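Local coordinates for p-47 protein (Clostridium botulinum E1 str. 'BoNT E Beluga', PDB 5WIX), which is of unknown function but resembles bactericidal/permeability-increasing protein in topology and has the TULIP domain fold, which in other proteins commonly binds lipids, at residues 310-315 with 349-354; 357-362 with 382-387; 397-402 with 426-431; 35-40 with 408-413. One frame throughout, in Å; residues are numbered along the deposited sequence.

How the contacts relate
From the N terminus, helix 31-42 supplies the first half of contact 4, which closes only when the chain returns at 408-413. Contacts 1 and 2 are nested inside that loop, in series: both use strand 348-363, first against strand 311-322 and then against helix 370-390, with centres about 16 Å apart. Contact 3 opens at 397-402, before contact 4 has closed, and ends at 426-431, so these two cross. Val349 CG2 lies 3.7 Å from Phe399 CZ, joining contact 1 to contact 3. Together they run from the sheet holding strands 311-322 and 348-363, through that of strand 426-432, to helix 31-42 beside the turn after strand 407-409, which belongs to a third sheet.

Contact 1 of 4, residues 310-315 with 349-354; sequences NKLKTR and VSFEIY
Leu312 and Phe351 make the apolar half of this contact, Lys311 and Tyr354 the half nearer solvent. No hydrogen bond joins 310-315 to 349-354, since strand 328-343 lies between and pairs with both. Side chains bridge them instead across that strand, consistent with the strongly curved sheet of a TULIP-type domain packed on helix 240-252. In the apolar pair, one methyl of the leucine does the touching: Leu312 CD1 is 3.3 Å from Phe351 CD1 and 3.4 Å from Phe351 CE1, so it rests on one side bond of the ring, approaching it obliquely. Leu248 of helix 240-252 touches both residues and Phe243 covers Phe351 further, burying the pair.

The second pair is looser. Lys311 CE lies over one face of the Tyr354 ring, displaced toward its rim and 4.1 Å from CZ. The ammonium is farther off, with Lys311 NZ 5.8 Å from the centroid of the Tyr354 ring, at most a weak cation-pi attraction. A bend at the last torsion (chi4 61°) turns it instead to its neighbour in sequence, where Lys311 NZ donates to Asn310 OD1 over 3.1 Å, in the carbonyl plane; Glu308 is a long, weak ionic partner. The chemistry is thus almost wholly dispersive: the buried methyl-ring pair and the lysine methylene carry the contact, while the lysine's charge is directed mainly to its own side.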
loop_
_atom_site.group_PDB
_atom_site.type_symbol
_atom_site.label_atom_id
_atom_site.label_comp_id
_atom_site.label_asym_id
_atom_site.label_seq_id
_atom_site.Cartn_x
_atom_site.Cartn_y
_atom_site.Cartn_z
ATOM N N ASN A 310 0.924 14.758 8.746
ATOM C CA ASN A 310 -0.412 14.251 9.085
ATOM C C ASN A 310 -1.524 15.329 9.114
ATOM O O ASN A 310 -2.682 15.038 9.455
ATOM C CB ASN A 310 -0.372 13.525 10.436
ATOM C CG ASN A 310 -0.097 14.464 11.613
ATOM O OD1 ASN A 310 0.504 15.534 11.454
ATOM N ND2 ASN A 310 -0.529 14.053 12.810
ATOM N N LYS A 311 -1.176 16.563 8.753
ATOM C CA LYS A 311 -2.162 17.652 8.746
ATOM C C LYS A 311 -2.519 18.152 7.320
ATOM O O LYS A 311 -1.685 18.120 6.402
ATOM C CB LYS A 311 -1.658 18.833 9.605
ATOM C CG LYS A 311 -1.241 18.486 11.058
ATOM C CD LYS A 311 -0.519 19.673 11.737
ATOM C CE LYS A 311 0.287 19.262 12.971
ATOM N NZ LYS A 311 1.387 18.262 12.696
ATOM N N LEU A 312 -3.759 18.610 7.143
ATOM C CA LEU A 312 -4.193 19.249 5.891
ATOM C C LEU A 312 -4.308 20.768 6.047
ATOM O O LEU A 312 -4.939 21.262 6.987
ATOM C CB LEU A 312 -5.535 18.676 5.430
ATOM C CG LEU A 312 -5.528 17.174 5.165
ATOM C CD1 LEU A 312 -6.899 16.663 5.404
ATOM C CD2 LEU A 312 -5.114 16.868 3.738
ATOM N N LYS A 313 -3.663 21.492 5.139
ATOM C CA LYS A 313 -3.712 22.952 5.099
ATOM C C LYS A 313 -4.707 23.359 4.029
ATOM O O LYS A 313 -4.488 23.114 2.839
ATOM C CB LYS A 313 -2.323 23.549 4.799
ATOM C CG LYS A 313 -2.266 25.084 4.693
ATOM C CD LYS A 313 -0.995 25.653 5.378
ATOM C CE LYS A 313 0.133 25.966 4.399
ATOM N NZ LYS A 313 1.400 26.371 5.084
ATOM N N THR A 314 -5.811 23.966 4.444
ATOM C CA THR A 314 -6.812 24.386 3.478
ATOM C C THR A 314 -6.775 25.894 3.265
ATOM O O THR A 314 -6.630 26.671 4.216
ATOM C CB THR A 314 -8.179 23.954 3.915
ATOM O OG1 THR A 314 -8.106 22.583 4.377
ATOM C CG2 THR A 314 -9.132 24.071 2.752
ATOM N N ARG A 315 -6.877 26.300 2.003
ATOM C CA ARG A 315 -6.705 27.695 1.614
ATOM C C ARG A 315 -7.703 28.045 0.520
ATOM O O ARG A 315 -7.438 27.818 -0.658
ATOM C CB ARG A 315 -5.279 27.933 1.130
ATOM C CG ARG A 315 -4.669 29.237 1.584
ATOM C CD ARG A 315 -3.289 29.448 0.958
ATOM N NE ARG A 315 -2.373 28.345 1.250
ATOM C CZ ARG A 315 -1.420 27.919 0.421
ATOM N NH1 ARG A 315 -1.261 28.498 -0.766
ATOM N NH2 ARG A 315 -0.630 26.909 0.772
ATOM N N VAL A 349 -10.948 6.601 10.434
ATOM C CA VAL A 349 -10.087 7.736 10.090
ATOM C C VAL A 349 -10.892 9.048 10.073
ATOM O O VAL A 349 -11.999 9.124 9.538
ATOM C CB VAL A 349 -9.385 7.523 8.736
ATOM C CG1 VAL A 349 -8.858 8.842 8.176
ATOM C CG2 VAL A 349 -8.254 6.503 8.886
ATOM N N SER A 350 -10.312 10.090 10.652
ATOM C CA SER A 350 -11.054 11.271 11.067
ATOM C C SER A 350 -10.177 12.477 10.833
ATOM O O SER A 350 -8.953 12.392 10.913
ATOM C CB SER A 350 -11.425 11.134 12.553
ATOM O OG SER A 350 -11.920 12.341 13.112
ATOM N N PHE A 351 -10.780 13.608 10.530
ATOM C CA PHE A 351 -10.025 14.852 10.516
ATOM C C PHE A 351 -10.736 15.894 11.349
ATOM O O PHE A 351 -11.943 16.155 11.183
ATOM C CB PHE A 351 -9.824 15.368 9.103
ATOM C CG PHE A 351 -9.134 14.399 8.204
ATOM C CD1 PHE A 351 -7.795 14.592 7.851
ATOM C CD2 PHE A 351 -9.807 13.292 7.701
ATOM C CE1 PHE A 351 -7.161 13.709 7.013
ATOM C CE2 PHE A 351 -9.171 12.395 6.849
ATOM C CZ PHE A 351 -7.845 12.605 6.511
ATOM N N GLU A 352 -9.983 16.479 12.264
ATOM C CA GLU A 352 -10.522 17.519 13.097
ATOM C C GLU A 352 -9.805 18.831 12.832
ATOM O O GLU A 352 -8.806 18.885 12.113
ATOM C CB GLU A 352 -10.428 17.121 14.562
ATOM C CG GLU A 352 -9.056 17.114 15.119
ATOM C CD GLU A 352 -9.030 16.519 16.504
ATOM O OE1 GLU A 352 -10.131 16.148 16.986
ATOM O OE2 GLU A 352 -7.925 16.427 17.094
ATOM N N ILE A 353 -10.364 19.895 13.389
ATOM C CA ILE A 353 -9.824 21.231 13.234
ATOM C C ILE A 353 -8.617 21.417 14.135
ATOM O O ILE A 353 -8.716 21.193 15.337
ATOM C CB ILE A 353 -10.891 22.280 13.581
ATOM C CG1 ILE A 353 -12.113 22.086 12.680
ATOM C CG2 ILE A 353 -10.310 23.701 13.486
ATOM C CD1 ILE A 353 -11.892 22.560 11.227
ATOM N N TYR A 354 -7.483 21.827 13.565
ATOM C CA TYR A 354 -6.267 22.076 14.352
ATOM C C TYR A 354 -6.131 23.561 14.659
ATOM O O TYR A 354 -5.886 23.964 15.799
ATOM C CB TYR A 354 -5.035 21.581 13.600
ATOM C CG TYR A 354 -3.712 21.754 14.326
ATOM C CD1 TYR A 354 -3.324 20.866 15.326
ATOM C CD2 TYR A 354 -2.829 22.779 13.985
ATOM C CE1 TYR A 354 -2.105 21.005 15.984
ATOM C CE2 TYR A 354 -1.605 22.923 14.638
ATOM C CZ TYR A 354 -1.249 22.032 15.638
ATOM O OH TYR A 354 -0.039 22.167 16.294
#

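Contact 2 of 4, residues 357-362 with 382-387; sequences PIMECR and WSLKSF
Leu384 points its CG opposite the carbonyl carbon (chi1 -75°) and then extends, which carries CD1 from the helix to the strand backbone between Met359 and Glu360. Met359, with chi1 at -104° and CG to SD extended, brings SD alongside Leu384. Leu384 CD1 meets the peptide itself, 3.8 Å from Met359 C and equally far from Glu360 N. The strand's two inward-pointing residues border the leucine: Cys361 CB is 4.0 Å from Leu384 CD1, and the methionine passes in the opposite direction, bringing Met359 SD to 4.0 Å from Leu384 CB. Glu360 points its CB away. One leucine therefore packs between the two inward side chains and on the peptide linking Met359 to Glu360, by van der Waals contact with no hydrogen bond.

Locally the axes of strand 358-362 and helix 382-387 approach to 9.1 Å and run roughly antiparallel, at 151°. The strand, which follows a corner at Pro357, is hydrogen-bonded on to strand 328-343, while the helix packs further through Phe387, edge-to-face with Trp285 and touching Met334 of strand 328-343, and through Ser383 and Ser386 on strand 288-290. Helix 370-390 is thus held against the curved sheet, as in other TULIP domains.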
loop_
_atom_site.group_PDB
_atom_site.type_symbol
_atom_site.label_atom_id
_atom_site.label_comp_id
_atom_site.label_asym_id
_atom_site.label_seq_id
_atom_site.Cartn_x
_atom_site.Cartn_y
_atom_site.Cartn_z
ATOM N N PRO A 357 -5.856 29.820 11.287
ATOM C CA PRO A 357 -4.948 30.970 11.276
ATOM C C PRO A 357 -5.479 32.140 10.445
ATOM O O PRO A 357 -4.974 33.247 10.599
ATOM C CB PRO A 357 -3.644 30.396 10.688
ATOM C CG PRO A 357 -4.003 29.125 10.031
ATOM C CD PRO A 357 -5.261 28.615 10.679
ATOM N N ILE A 358 -6.488 31.912 9.609
ATOM C CA ILE A 358 -7.114 32.998 8.848
ATOM C C ILE A 358 -8.626 32.840 8.719
ATOM O O ILE A 358 -9.109 31.851 8.166
ATOM C CB ILE A 358 -6.537 33.106 7.414
ATOM C CG1 ILE A 358 -5.099 33.644 7.431
ATOM C CG2 ILE A 358 -7.419 33.996 6.553
ATOM C CD1 ILE A 358 -4.428 33.644 6.057
ATOM N N MET A 359 -9.372 33.810 9.237
ATOM C CA MET A 359 -10.796 33.924 8.922
ATOM C C MET A 359 -11.150 35.388 8.719
ATOM O O MET A 359 -11.610 36.067 9.636
ATOM C CB MET A 359 -11.668 33.300 10.008
ATOM C CG MET A 359 -12.229 31.962 9.581
ATOM S SD MET A 359 -13.533 31.364 10.661
ATOM C CE MET A 359 -12.835 31.718 12.279
ATOM N N GLU A 360 -10.933 35.855 7.496
ATOM C CA GLU A 360 -11.007 37.270 7.179
ATOM C C GLU A 360 -12.256 37.611 6.378
ATOM O O GLU A 360 -12.375 37.265 5.199
ATOM C CB GLU A 360 -9.760 37.686 6.409
ATOM C CG GLU A 360 -9.494 39.167 6.405
ATOM C CD GLU A 360 -8.400 39.548 5.426
ATOM O OE1 GLU A 360 -7.406 38.786 5.307
ATOM O OE2 GLU A 360 -8.545 40.604 4.767
ATOM N N CYS A 361 -13.183 38.299 7.036
ATOM C CA CYS A 361 -14.428 38.742 6.416
ATOM C C CYS A 361 -14.428 40.254 6.218
ATOM O O CYS A 361 -14.481 41.015 7.191
ATOM C CB CYS A 361 -15.607 38.322 7.280
ATOM S SG CYS A 361 -17.172 39.022 6.780
ATOM N N ARG A 362 -14.359 40.692 4.963
ATOM C CA ARG A 362 -14.258 42.123 4.668
ATOM C C ARG A 362 -15.301 42.595 3.650
ATOM O O ARG A 362 -15.058 42.552 2.442
ATOM C CB ARG A 362 -12.851 42.470 4.166
ATOM N N TRP A 382 -20.743 34.095 9.059
ATOM C CA TRP A 382 -21.512 32.855 9.141
ATOM C C TRP A 382 -21.064 31.860 8.079
ATOM O O TRP A 382 -21.084 30.638 8.292
ATOM C CB TRP A 382 -23.008 33.144 8.999
ATOM C CG TRP A 382 -23.598 33.615 10.272
ATOM C CD1 TRP A 382 -24.125 34.841 10.534
ATOM C CD2 TRP A 382 -23.692 32.868 11.479
ATOM N NE1 TRP A 382 -24.550 34.904 11.835
ATOM C CE2 TRP A 382 -24.293 33.700 12.437
ATOM C CE3 TRP A 382 -23.331 31.570 11.840
ATOM C CZ2 TRP A 382 -24.540 33.277 13.736
ATOM C CZ3 TRP A 382 -23.579 31.149 13.130
ATOM C CH2 TRP A 382 -24.179 32.001 14.063
ATOM N N SER A 383 -20.664 32.404 6.931
ATOM C CA SER A 383 -20.287 31.595 5.787
ATOM C C SER A 383 -18.948 30.942 6.045
ATOM O O SER A 383 -18.764 29.758 5.758
ATOM C CB SER A 383 -20.242 32.448 4.517
ATOM O OG SER A 383 -21.559 32.773 4.069
ATOM N N LEU A 384 -18.022 31.719 6.604
ATOM C CA LEU A 384 -16.687 31.216 6.914
ATOM C C LEU A 384 -16.785 30.020 7.863
ATOM O O LEU A 384 -16.119 28.986 7.668
ATOM C CB LEU A 384 -15.824 32.324 7.516
ATOM C CG LEU A 384 -15.326 33.370 6.509
ATOM C CD1 LEU A 384 -14.501 34.478 7.174
ATOM C CD2 LEU A 384 -14.516 32.691 5.406
ATOM N N LYS A 385 -17.641 30.154 8.871
ATOM C CA LYS A 385 -17.872 29.058 9.795
ATOM C C LYS A 385 -18.347 27.848 9.018
ATOM O O LYS A 385 -17.795 26.762 9.167
ATOM C CB LYS A 385 -18.865 29.472 10.888
ATOM C CG LYS A 385 -18.284 30.589 11.780
ATOM C CD LYS A 385 -19.192 30.995 12.945
ATOM C CE LYS A 385 -18.504 32.037 13.848
ATOM N NZ LYS A 385 -19.366 32.446 15.003
ATOM N N SER A 386 -19.323 28.058 8.147
ATOM C CA SER A 386 -19.856 26.969 7.348
ATOM C C SER A 386 -18.748 26.214 6.637
ATOM O O SER A 386 -18.769 24.992 6.613
ATOM C CB SER A 386 -20.866 27.485 6.321
ATOM O OG SER A 386 -21.883 26.508 6.109
ATOM N N PHE A 387 -17.786 26.955 6.084
ATOM C CA PHE A 387 -16.666 26.380 5.337
ATOM C C PHE A 387 -15.804 25.456 6.203
ATOM O O PHE A 387 -15.730 24.232 5.991
ATOM C CB PHE A 387 -15.774 27.485 4.777
ATOM C CG PHE A 387 -16.429 28.346 3.752
ATOM C CD1 PHE A 387 -17.603 27.947 3.133
ATOM C CD2 PHE A 387 -15.855 29.562 3.393
ATOM C CE1 PHE A 387 -18.196 28.754 2.181
ATOM C CE2 PHE A 387 -16.440 30.375 2.440
ATOM C CZ PHE A 387 -17.609 29.973 1.833
#

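Contact 3 of 4, residues 397-402 with 426-431; sequences NNFTDI and FCIQGN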
loop_
_atom_site.group_PDB
_atom_site.type_symbol
_atom_site.label_atom_id
_atom_site.label_comp_id
_atom_site.label_asym_id
_atom_site.label_seq_id
_atom_site.Cartn_x
_atom_site.Cartn_y
_atom_site.Cartn_z
ATOM N N ASN A 397 -14.604 4.556 4.198
ATOM C CA ASN A 397 -14.013 3.347 3.657
ATOM C C ASN A 397 -13.978 2.214 4.645
ATOM O O ASN A 397 -14.013 2.425 5.867
ATOM C CB ASN A 397 -12.623 3.639 3.168
ATOM C CG ASN A 397 -12.625 4.721 2.118
ATOM O OD1 ASN A 397 -12.817 5.896 2.434
ATOM N ND2 ASN A 397 -12.457 4.329 0.854
ATOM N N ASN A 398 -13.985 1.003 4.104
ATOM C CA ASN A 398 -13.716 -0.178 4.894
ATOM C C ASN A 398 -12.255 -0.538 4.660
ATOM O O ASN A 398 -11.913 -1.100 3.622
ATOM C CB ASN A 398 -14.639 -1.321 4.502
ATOM C CG ASN A 398 -14.470 -2.531 5.393
ATOM O OD1 ASN A 398 -13.525 -2.605 6.184
ATOM N ND2 ASN A 398 -15.395 -3.486 5.284
ATOM N N PHE A 399 -11.391 -0.192 5.604
ATOM C CA PHE A 399 -9.961 -0.369 5.382
ATOM C C PHE A 399 -9.554 -1.829 5.413
ATOM O O PHE A 399 -8.624 -2.236 4.714
ATOM C CB PHE A 399 -9.166 0.421 6.407
ATOM C CG PHE A 399 -9.360 1.889 6.279
ATOM C CD1 PHE A 399 -8.809 2.570 5.208
ATOM C CD2 PHE A 399 -10.127 2.584 7.206
ATOM C CE1 PHE A 399 -8.982 3.913 5.081
ATOM C CE2 PHE A 399 -10.300 3.935 7.085
ATOM C CZ PHE A 399 -9.740 4.602 6.024
ATOM N N THR A 400 -10.264 -2.619 6.202
ATOM C CA THR A 400 -10.075 -4.059 6.150
ATOM C C THR A 400 -10.330 -4.568 4.730
ATOM O O THR A 400 -9.606 -5.437 4.237
ATOM C CB THR A 400 -11.006 -4.780 7.114
ATOM O OG1 THR A 400 -10.748 -4.340 8.456
ATOM C CG2 THR A 400 -10.800 -6.271 7.009
ATOM N N ASP A 401 -11.352 -4.011 4.076
ATOM C CA ASP A 401 -11.641 -4.382 2.697
ATOM C C ASP A 401 -10.459 -3.986 1.811
ATOM O O ASP A 401 -10.067 -4.733 0.904
ATOM C CB ASP A 401 -12.936 -3.724 2.209
ATOM C CG ASP A 401 -14.178 -4.528 2.558
ATOM O OD1 ASP A 401 -14.050 -5.575 3.228
ATOM O OD2 ASP A 401 -15.287 -4.107 2.160
ATOM N N ILE A 402 -9.881 -2.821 2.105
ATOM C CA ILE A 402 -8.800 -2.261 1.295
ATOM C C ILE A 402 -7.512 -3.059 1.407
ATOM O O ILE A 402 -6.868 -3.330 0.401
ATOM C CB ILE A 402 -8.500 -0.797 1.675
ATOM C CG1 ILE A 402 -9.488 0.146 0.977
ATOM C CG2 ILE A 402 -7.057 -0.420 1.302
ATOM C CD1 ILE A 402 -9.403 1.602 1.459
ATOM N N PHE A 426 0.031 6.901 3.059
ATOM C CA PHE A 426 -1.126 6.454 3.826
ATOM C C PHE A 426 -0.916 4.983 4.019
ATOM O O PHE A 426 -0.846 4.236 3.034
ATOM C CB PHE A 426 -2.460 6.742 3.102
ATOM C CG PHE A 426 -3.686 6.291 3.871
ATOM C CD1 PHE A 426 -4.294 7.128 4.797
ATOM C CD2 PHE A 426 -4.235 5.030 3.659
ATOM C CE1 PHE A 426 -5.414 6.708 5.504
ATOM C CE2 PHE A 426 -5.365 4.614 4.362
ATOM C CZ PHE A 426 -5.950 5.454 5.284
ATOM N N CYS A 427 -0.770 4.581 5.278
ATOM C CA CYS A 427 -0.306 3.246 5.603
ATOM C C CYS A 427 -1.308 2.513 6.456
ATOM O O CYS A 427 -1.746 3.014 7.508
ATOM C CB CYS A 427 1.040 3.300 6.330
ATOM S SG CYS A 427 1.664 1.668 6.895
ATOM N N ILE A 428 -1.657 1.317 5.998
ATOM C CA ILE A 428 -2.562 0.442 6.731
ATOM C C ILE A 428 -1.766 -0.796 7.165
ATOM O O ILE A 428 -0.972 -1.293 6.375
ATOM C CB ILE A 428 -3.781 0.037 5.865
ATOM C CG1 ILE A 428 -4.532 1.281 5.405
ATOM C CG2 ILE A 428 -4.695 -0.877 6.637
ATOM C CD1 ILE A 428 -5.630 1.043 4.338
ATOM N N GLN A 429 -1.987 -1.266 8.394
ATOM C CA GLN A 429 -1.265 -2.391 8.987
ATOM C C GLN A 429 -2.213 -3.358 9.691
ATOM O O GLN A 429 -3.201 -2.936 10.294
ATOM C CB GLN A 429 -0.224 -1.913 10.010
ATOM C CG GLN A 429 0.947 -1.110 9.462
ATOM C CD GLN A 429 1.834 -0.561 10.567
ATOM O OE1 GLN A 429 1.418 -0.465 11.743
ATOM N NE2 GLN A 429 3.069 -0.203 10.207
ATOM N N GLY A 430 -1.887 -4.651 9.664
ATOM C CA GLY A 430 -2.754 -5.644 10.282
ATOM C C GLY A 430 -2.127 -6.999 10.537
ATOM O O GLY A 430 -0.963 -7.216 10.216
ATOM N N ASN A 431 -2.914 -7.899 11.132
ATOM C CA ASN A 431 -2.519 -9.291 11.385
ATOM C C ASN A 431 -3.469 -10.293 10.714
ATOM O O ASN A 431 -4.689 -10.194 10.869
ATOM C CB ASN A 431 -2.491 -9.602 12.899
ATOM C CG ASN A 431 -1.636 -8.630 13.703
ATOM O OD1 ASN A 431 -0.671 -8.059 13.196
ATOM N ND2 ASN A 431 -1.993 -8.448 14.974
#
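Ile428 CD1 is the bump at the centre of this contact, and the hollow that takes it lies between Phe399 and Ile402, three residues apart on the short helix. Ile428 CD1 sits 3.6 Å from Phe399 CD1 and 3.7 Å from Ile402 CG2, with Phe399 CB also close by at 4.1 Å. Ile428 reaches this place because its CG1 branch stands opposite the carbonyl carbon (chi1 -58°) and then extends, so the longer arm leads and crosses both helix side chains at about a right angle.

Phe426, on the same face of the strand, fills the next position. Its outer end abuts the phenylalanine of the helix: Phe426 CZ is 3.4 Å from Phe399 CE1, which lies at the edge of the Phe426 ring, near its plane. With planes 36° apart and centroids 5.6 Å apart, the two rings form neither a stack nor a T-shaped pair, but meet obliquely. Ile420 of the adjoining strand touches both rings, Leu247 and Phe243 of helix 240-252 close over Phe426, and Ile182 and Met185 meet Ile402.

The start of the helix is capped just outside the hollow by Asn398, whose OD1 accepts a weak bond from Asp401 N at 3.3 Å. All four touching residues are buried, and no hydrogen bond spans the segments. The cohesion is therefore hydrophobic and depends on shape, seating helix 399-403 against the sheet of strands 414-422 and 426-432, which plausibly corresponds to the central sheet of BPI-like proteins.

Contact 4 of 4, residues 35-40 with 408-413; sequences NKHLKN and NWNNLK
Leu412 CD1 lies over one face of the His37 imidazole, 3.7 Å from the centroid of that ring and 29° off its normal, a CH-pi contact, nearest to His37 CE1 at 3.3 Å. The two side chains reach from opposite directions, His37 with CG opposite its carbonyl carbon. Asn410 CG is 4.0 Å from His37 ND1, with amide and ring planes turned 46° apart and no hydrogen bond between them.

Asn410 OD1 is hydrogen-bonded to Tyr171 OH, and the same tyrosine touches His37 and Leu38, so it braces both sides. The segment folds as a type II beta turn from Asn408 to Asn411, closed by a weak bond from Asn411 N to Asn408 O at 3.4 Å. Asn410 and Asn411 are both left-handed (phi 64° at Asn410), so the chain keeps turning, with a weak Leu412 N to Trp409 O bond, and brings Leu412 round to the histidine.

Farther out, Asn408 and Asn410 bond through their backbones to Ser175 and Phe173. Helix 31-42 is also held by Asn35, which bonds to Ile69 of strand 58-70. Strand 407-409 pairs with strand 174-177 in the sheet that includes strand 58-70, so helix 31-42 meets two parts of that sheet.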
loop_
_atom_site.group_PDB
_atom_site.type_symbol
_atom_site.label_atom_id
_atom_site.label_comp_id
_atom_site.label_asym_id
_atom_site.label_seq_id
_atom_site.Cartn_x
_atom_site.Cartn_y
_atom_site.Cartn_z
ATOM N N ASN A 35 6.914 -18.103 6.534
ATOM C CA ASN A 35 7.714 -19.276 6.920
ATOM C C ASN A 35 6.860 -20.362 7.539
ATOM O O ASN A 35 7.086 -21.557 7.315
ATOM C CB ASN A 35 8.817 -18.900 7.915
ATOM C CG ASN A 35 10.069 -18.374 7.243
ATOM O OD1 ASN A 35 10.335 -18.647 6.062
ATOM N ND2 ASN A 35 10.853 -17.610 8.000
ATOM N N LYS A 36 5.880 -19.921 8.322
ATOM C CA LYS A 36 5.004 -20.808 9.070
ATOM C C LYS A 36 3.953 -21.487 8.181
ATOM O O LYS A 36 3.659 -22.676 8.349
ATOM C CB LYS A 36 4.341 -20.024 10.207
ATOM C CG LYS A 36 5.349 -19.466 11.228
ATOM C CD LYS A 36 4.658 -18.829 12.439
ATOM C CE LYS A 36 5.664 -18.414 13.513
ATOM N NZ LYS A 36 5.000 -17.777 14.688
ATOM N N HIS A 37 3.397 -20.742 7.229
ATOM C CA HIS A 37 2.489 -21.346 6.253
ATOM C C HIS A 37 3.264 -22.194 5.259
ATOM O O HIS A 37 2.722 -23.107 4.634
ATOM C CB HIS A 37 1.675 -20.273 5.533
ATOM C CG HIS A 37 0.553 -19.743 6.359
ATOM N ND1 HIS A 37 0.387 -18.398 6.628
ATOM C CD2 HIS A 37 -0.449 -20.379 7.013
ATOM C CE1 HIS A 37 -0.666 -18.230 7.401
ATOM N NE2 HIS A 37 -1.198 -19.418 7.647
ATOM N N LEU A 38 4.546 -21.885 5.126
ATOM C CA LEU A 38 5.431 -22.684 4.311
ATOM C C LEU A 38 5.659 -24.027 4.987
ATOM O O LEU A 38 5.636 -25.067 4.332
ATOM C CB LEU A 38 6.751 -21.956 4.084
ATOM C CG LEU A 38 7.597 -22.544 2.961
ATOM C CD1 LEU A 38 6.693 -22.961 1.811
ATOM C CD2 LEU A 38 8.645 -21.533 2.492
ATOM N N LYS A 39 5.855 -23.996 6.306
ATOM C CA LYS A 39 6.210 -25.193 7.059
ATOM C C LYS A 39 5.132 -26.272 6.980
ATOM O O LYS A 39 5.448 -27.444 6.759
ATOM C CB LYS A 39 6.494 -24.859 8.531
ATOM C CG LYS A 39 6.634 -26.114 9.408
ATOM C CD LYS A 39 6.684 -25.833 10.915
ATOM C CE LYS A 39 8.112 -25.579 11.415
ATOM N NZ LYS A 39 9.092 -26.692 11.122
ATOM N N ASN A 40 3.867 -25.892 7.158
ATOM C CA ASN A 40 2.800 -26.893 7.152
ATOM C C ASN A 40 2.245 -27.128 5.749
ATOM O O ASN A 40 1.367 -27.975 5.557
ATOM C CB ASN A 40 1.676 -26.510 8.119
ATOM C CG ASN A 40 0.990 -25.240 7.726
ATOM O OD1 ASN A 40 1.597 -24.367 7.110
ATOM N ND2 ASN A 40 -0.287 -25.122 8.074
ATOM N N ASN A 408 -3.395 -10.598 -1.094
ATOM C CA ASN A 408 -3.581 -11.462 0.064
ATOM C C ASN A 408 -2.391 -12.375 0.169
ATOM O O ASN A 408 -2.196 -13.249 -0.675
ATOM C CB ASN A 408 -4.859 -12.294 -0.049
ATOM C CG ASN A 408 -6.075 -11.455 -0.333
ATOM O OD1 ASN A 408 -6.632 -10.826 0.565
ATOM N ND2 ASN A 408 -6.497 -11.439 -1.589
ATOM N N TRP A 409 -1.577 -12.173 1.193
ATOM C CA TRP A 409 -0.390 -13.003 1.365
ATOM C C TRP A 409 -0.758 -14.413 1.796
ATOM O O TRP A 409 -1.514 -14.604 2.755
ATOM C CB TRP A 409 0.557 -12.385 2.382
ATOM C CG TRP A 409 1.068 -11.066 1.966
ATOM C CD1 TRP A 409 0.626 -9.845 2.384
ATOM C CD2 TRP A 409 2.126 -10.813 1.035
ATOM N NE1 TRP A 409 1.346 -8.848 1.776
ATOM C CE2 TRP A 409 2.272 -9.413 0.944
ATOM C CE3 TRP A 409 2.976 -11.632 0.281
ATOM C CZ2 TRP A 409 3.227 -8.816 0.127
ATOM C CZ3 TRP A 409 3.917 -11.037 -0.535
ATOM C CH2 TRP A 409 4.039 -9.644 -0.605
ATOM N N ASN A 410 -0.211 -15.391 1.075
ATOM C CA ASN A 410 -0.463 -16.808 1.329
ATOM C C ASN A 410 -1.914 -17.178 1.098
ATOM O O ASN A 410 -2.439 -18.070 1.770
ATOM C CB ASN A 410 -0.063 -17.190 2.756
ATOM C CG ASN A 410 1.373 -16.843 3.069
ATOM O OD1 ASN A 410 2.299 -17.545 2.652
ATOM N ND2 ASN A 410 1.571 -15.762 3.821
ATOM N N ASN A 411 -2.553 -16.493 0.152
ATOM C CA ASN A 411 -3.943 -16.762 -0.189
ATOM C C ASN A 411 -4.848 -16.641 1.029
ATOM O O ASN A 411 -5.741 -17.463 1.235
ATOM C CB ASN A 411 -4.079 -18.157 -0.806
ATOM C CG ASN A 411 -4.528 -18.116 -2.244
ATOM O OD1 ASN A 411 -4.706 -17.044 -2.818
ATOM N ND2 ASN A 411 -4.711 -19.289 -2.843
ATOM N N LEU A 412 -4.609 -15.623 1.846
ATOM C CA LEU A 412 -5.390 -15.455 3.060
ATOM C C LEU A 412 -5.784 -14.002 3.313
ATOM O O LEU A 412 -5.046 -13.068 2.977
ATOM C CB LEU A 412 -4.618 -16.000 4.260
ATOM C CG LEU A 412 -4.294 -17.496 4.258
ATOM C CD1 LEU A 412 -3.218 -17.787 5.277
ATOM C CD2 LEU A 412 -5.534 -18.349 4.521
ATOM N N LYS A 413 -6.960 -13.827 3.910
ATOM C CA LYS A 413 -7.412 -12.509 4.327
ATOM C C LYS A 413 -6.829 -12.163 5.695
ATOM O O LYS A 413 -6.440 -13.048 6.472
ATOM C CB LYS A 413 -8.948 -12.428 4.393
ATOM C CG LYS A 413 -9.724 -12.998 3.196
ATOM C CD LYS A 413 -9.612 -12.142 1.935
ATOM C CE LYS A 413 -10.419 -12.753 0.784
ATOM N NZ LYS A 413 -10.007 -12.260 -0.567
#